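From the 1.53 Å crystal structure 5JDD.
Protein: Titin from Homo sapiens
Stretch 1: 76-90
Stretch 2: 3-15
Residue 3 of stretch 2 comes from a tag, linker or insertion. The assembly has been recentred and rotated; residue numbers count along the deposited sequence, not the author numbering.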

# COMPACT_ATOMS: atom_id res chain seq x y z
N VAL A 76 -2.57 33.10 33.85
CA VAL A 76 -2.82 34.34 34.56
C VAL A 76 -2.17 34.30 35.93
O VAL A 76 -2.42 33.38 36.71
CB VAL A 76 -4.33 34.60 34.73
CG1 VAL A 76 -4.56 35.92 35.46
CG2 VAL A 76 -5.02 34.63 33.38
N VAL A 77 -1.34 35.30 36.20
CA VAL A 77 -0.63 35.43 37.47
C VAL A 77 -0.89 36.85 37.98
O VAL A 77 -0.30 37.80 37.47
CB VAL A 77 0.89 35.24 37.27
CG1 VAL A 77 1.61 35.33 38.60
CG2 VAL A 77 1.18 33.91 36.58
N GLY A 78 -1.76 36.98 38.97
CA GLY A 78 -2.21 38.31 39.37
C GLY A 78 -2.94 38.96 38.21
O GLY A 78 -3.89 38.39 37.67
N GLN A 79 -2.50 40.15 37.82
CA GLN A 79 -3.05 40.80 36.63
C GLN A 79 -2.15 40.56 35.42
O GLN A 79 -2.44 41.04 34.32
CB GLN A 79 -3.23 42.30 36.86
CG GLN A 79 -4.16 42.66 38.00
CD GLN A 79 -4.11 44.13 38.34
OE1 GLN A 79 -3.73 44.96 37.51
NE2 GLN A 79 -4.49 44.47 39.57
N LEU A 80 -1.06 39.82 35.63
CA LEU A 80 -0.12 39.50 34.56
C LEU A 80 -0.65 38.31 33.78
O LEU A 80 -1.15 37.35 34.37
CB LEU A 80 1.26 39.16 35.12
CG LEU A 80 1.90 40.20 36.05
CD1 LEU A 80 3.10 39.59 36.75
CD2 LEU A 80 2.30 41.44 35.27
N GLU A 81 -0.54 38.38 32.46
CA GLU A 81 -0.96 37.27 31.61
C GLU A 81 0.13 36.95 30.60
O GLU A 81 0.93 37.81 30.24
CB GLU A 81 -2.26 37.59 30.88
CG GLU A 81 -3.41 37.98 31.78
CD GLU A 81 -4.67 38.28 31.00
OE1 GLU A 81 -4.69 37.98 29.78
OE2 GLU A 81 -5.64 38.80 31.60
N CYS A 82 0.14 35.70 30.16
CA CYS A 82 0.98 35.29 29.05
C CYS A 82 0.30 34.16 28.29
O CYS A 82 -0.46 33.38 28.87
CB CYS A 82 2.39 34.87 29.51
SG CYS A 82 2.43 33.73 30.90
N LYS A 83 0.55 34.10 26.99
CA LYS A 83 -0.18 33.20 26.12
C LYS A 83 0.77 32.39 25.26
O LYS A 83 1.86 32.83 24.91
CB LYS A 83 -1.10 34.00 25.20
CG LYS A 83 -2.23 34.72 25.91
CD LYS A 83 -2.91 35.70 24.97
CE LYS A 83 -3.98 36.51 25.70
NZ LYS A 83 -5.15 35.67 26.09
N ALA A 84 0.33 31.18 24.91
CA ALA A 84 1.02 30.35 23.93
C ALA A 84 -0.00 29.47 23.23
O ALA A 84 -1.13 29.30 23.70
CB ALA A 84 2.09 29.49 24.60
N LYS A 85 0.39 28.89 22.10
CA LYS A 85 -0.54 28.09 21.32
C LYS A 85 -0.13 26.65 21.20
O LYS A 85 1.07 26.33 21.14
CB LYS A 85 -0.71 28.68 19.92
CG LYS A 85 -1.41 30.02 19.92
CD LYS A 85 -1.43 30.66 18.54
CE LYS A 85 -2.20 31.97 18.59
NZ LYS A 85 -2.16 32.67 17.28
N LEU A 86 -1.13 25.77 21.14
CA LEU A 86 -0.93 24.37 20.79
C LEU A 86 -1.38 24.16 19.35
O LEU A 86 -2.52 24.49 19.00
CB LEU A 86 -1.75 23.47 21.72
CG LEU A 86 -1.81 21.98 21.34
CD1 LEU A 86 -0.45 21.31 21.39
CD2 LEU A 86 -2.78 21.23 22.24
N PHE A 87 -0.49 23.61 18.53
CA PHE A 87 -0.85 23.17 17.19
C PHE A 87 -0.83 21.65 17.20
O PHE A 87 0.17 21.03 17.60
CB PHE A 87 0.15 23.72 16.18
CG PHE A 87 0.14 25.21 16.08
CD1 PHE A 87 -0.83 25.84 15.31
CD2 PHE A 87 1.06 25.98 16.76
CE1 PHE A 87 -0.86 27.23 15.20
CE2 PHE A 87 1.04 27.37 16.67
CZ PHE A 87 0.07 27.99 15.89
N VAL A 88 -1.94 21.05 16.78
CA VAL A 88 -2.06 19.59 16.78
C VAL A 88 -1.88 19.07 15.36
O VAL A 88 -2.71 19.33 14.49
CB VAL A 88 -3.43 19.15 17.32
CG1 VAL A 88 -3.55 17.63 17.34
CG2 VAL A 88 -3.67 19.71 18.72
N GLU A 89 -0.79 18.35 15.12
CA GLU A 89 -0.61 17.73 13.81
C GLU A 89 -1.46 16.46 13.76
O GLU A 89 -1.54 15.72 14.74
CB GLU A 89 0.88 17.45 13.51
CG GLU A 89 1.71 18.73 13.35
CD GLU A 89 3.09 18.50 12.75
OE1 GLU A 89 3.47 17.34 12.51
OE2 GLU A 89 3.80 19.51 12.52
N THR A 90 -2.13 16.23 12.64
CA THR A 90 -2.90 15.02 12.46
C THR A 90 -2.28 14.20 11.34
O THR A 90 -1.65 14.76 10.44
CB THR A 90 -4.36 15.32 12.11
OG1 THR A 90 -4.40 16.01 10.85
CG2 THR A 90 -5.00 16.18 13.18
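Stretch 2 (3-15) MVKIIKKPKDVTA

The entry of stretch 2 into the sheet is marked by a side chain: D12, still in loop conformation (phi/psi -58/148), accepts a hydrogen bond at OD1 from K85 N (2.8 Å, angle at hydrogen 159°), where the ladder that follows uses main-chain carbonyls. Its chi1 of -73° (m) brings the carboxylate in, although the CA-to-CB bond points sideways.

From there the pairing is parallel. Strand 13-15 runs 13° from the direction of strand 80-89, with an axis approach of 4.8 Å, and CA atoms pair as L86 with V13 (4.9 Å), F87 with T14 (4.7 Å) and V88 with A15 (5.3 Å). The hydrogen bonds alternate as a parallel register requires: V13 N to K85 O (2.9 Å), F87 N to V13 O (2.8 Å), A15 N to F87 O (3.0 Å) and E89 N to A15 O (2.8 Å). F87 thus bonds through both its N and O, to residues flanking T14. Side chains of L86, V13, V88 and A15 share one face, where L86 CD1 meets V13 CG1 at 4.0 Å; F87 and T14 take the other. D12 OD2 lies at the edge of the F87 ring, 3.9 Å from CE2.

Earlier, strand 6-8 stands off from strand 80-89, inclined 26°, with L80 CA and I6 CA 7.6 Å apart, too far for backbone pairing, so side chains fill the gap. I6 CD1 packs on L80 CB (3.7 Å) and C82 SG (4.0 Å), while V4 CG1 reaches V77 CG1 at 4.1 Å. C82 SG also meets P10 CD at 3.3 Å, and A84 CB lies 4.0 Å from P10 CB. Where the backbones begin to converge, one water donates to both K83 O (2.7 Å from the water oxygen) and P10 O (2.9 Å), bridging two carbonyls that cannot bond each other.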

# COMPACT_ATOMS: atom_id res chain seq x y z
N MET A 3 5.36 42.91 43.51
CA MET A 3 6.76 42.55 43.29
C MET A 3 6.87 41.20 42.59
O MET A 3 7.97 40.79 42.19
CB MET A 3 7.52 42.54 44.61
N VAL A 4 5.75 40.50 42.44
CA VAL A 4 5.72 39.25 41.68
C VAL A 4 5.94 39.54 40.19
O VAL A 4 5.29 40.42 39.62
CB VAL A 4 4.40 38.47 41.88
CG1 VAL A 4 4.35 37.25 40.96
CG2 VAL A 4 4.25 38.05 43.34
N LYS A 5 6.85 38.80 39.58
CA LYS A 5 7.19 38.98 38.18
C LYS A 5 7.07 37.65 37.44
O LYS A 5 7.36 36.59 38.00
CB LYS A 5 8.64 39.49 38.07
CG LYS A 5 8.94 40.70 38.96
CD LYS A 5 10.42 41.07 38.98
CE LYS A 5 11.21 40.30 40.04
NZ LYS A 5 10.74 40.59 41.43
N ILE A 6 6.63 37.69 36.18
CA ILE A 6 6.77 36.51 35.33
C ILE A 6 8.20 36.48 34.80
O ILE A 6 8.71 37.48 34.27
CB ILE A 6 5.73 36.48 34.19
CG1 ILE A 6 4.32 36.27 34.77
CG2 ILE A 6 6.06 35.38 33.19
CD1 ILE A 6 3.22 36.36 33.74
N ILE A 7 8.86 35.34 34.98
CA ILE A 7 10.27 35.18 34.66
C ILE A 7 10.45 34.43 33.35
O ILE A 7 11.19 34.87 32.47
CB ILE A 7 11.00 34.45 35.81
CG1 ILE A 7 10.99 35.30 37.08
CG2 ILE A 7 12.44 34.06 35.40
CD1 ILE A 7 11.71 36.65 36.94
N LYS A 8 9.78 33.29 33.22
CA LYS A 8 9.81 32.52 31.98
C LYS A 8 8.38 32.28 31.49
O LYS A 8 7.54 31.76 32.24
CB LYS A 8 10.56 31.21 32.19
CG LYS A 8 10.49 30.24 31.02
CD LYS A 8 9.49 29.13 31.30
CE LYS A 8 8.93 28.55 30.02
NZ LYS A 8 9.94 28.59 28.93
N LYS A 9 8.11 32.65 30.25
CA LYS A 9 6.76 32.57 29.68
C LYS A 9 6.56 31.27 28.92
O LYS A 9 7.53 30.68 28.44
CB LYS A 9 6.52 33.78 28.77
CG LYS A 9 6.68 35.12 29.48
CD LYS A 9 5.99 36.26 28.73
CE LYS A 9 6.95 37.03 27.82
NZ LYS A 9 7.15 36.36 26.51
N PRO A 10 5.31 30.81 28.80
CA PRO A 10 5.04 29.58 28.05
C PRO A 10 5.34 29.73 26.56
O PRO A 10 5.29 30.84 26.02
CB PRO A 10 3.54 29.33 28.28
CG PRO A 10 2.99 30.64 28.67
CD PRO A 10 4.09 31.32 29.44
N LYS A 11 5.67 28.61 25.93
CA LYS A 11 6.03 28.59 24.52
C LYS A 11 5.05 27.74 23.73
O LYS A 11 4.44 26.81 24.27
CB LYS A 11 7.43 27.99 24.35
CG LYS A 11 8.55 28.77 25.02
CD LYS A 11 9.90 28.21 24.59
CE LYS A 11 11.05 28.84 25.35
NZ LYS A 11 12.36 28.36 24.84
N ASP A 12 4.91 28.06 22.45
CA ASP A 12 4.07 27.27 21.56
C ASP A 12 4.55 25.82 21.55
O ASP A 12 5.75 25.55 21.68
CB ASP A 12 4.16 27.78 20.12
CG ASP A 12 3.44 29.09 19.89
OD1 ASP A 12 2.79 29.64 20.80
OD2 ASP A 12 3.52 29.57 18.73
N VAL A 13 3.61 24.91 21.38
CA VAL A 13 3.89 23.49 21.22
C VAL A 13 3.25 23.01 19.93
O VAL A 13 2.09 23.33 19.66
CB VAL A 13 3.25 22.66 22.35
CG1 VAL A 13 3.48 21.16 22.13
CG2 VAL A 13 3.77 23.09 23.68
N THR A 14 4.00 22.23 19.14
CA THR A 14 3.44 21.52 18.01
C THR A 14 3.64 20.04 18.31
O THR A 14 4.76 19.61 18.59
CB THR A 14 4.17 21.88 16.72
OG1 THR A 14 3.94 23.26 16.42
CG2 THR A 14 3.67 21.04 15.56
N ALA A 15 2.56 19.27 18.28
CA ALA A 15 2.63 17.86 18.63
C ALA A 15 1.60 17.05 17.87
O ALA A 15 0.58 17.57 17.41
CB ALA A 15 2.42 17.69 20.13
O HOH W 1 3.91 33.33 26.55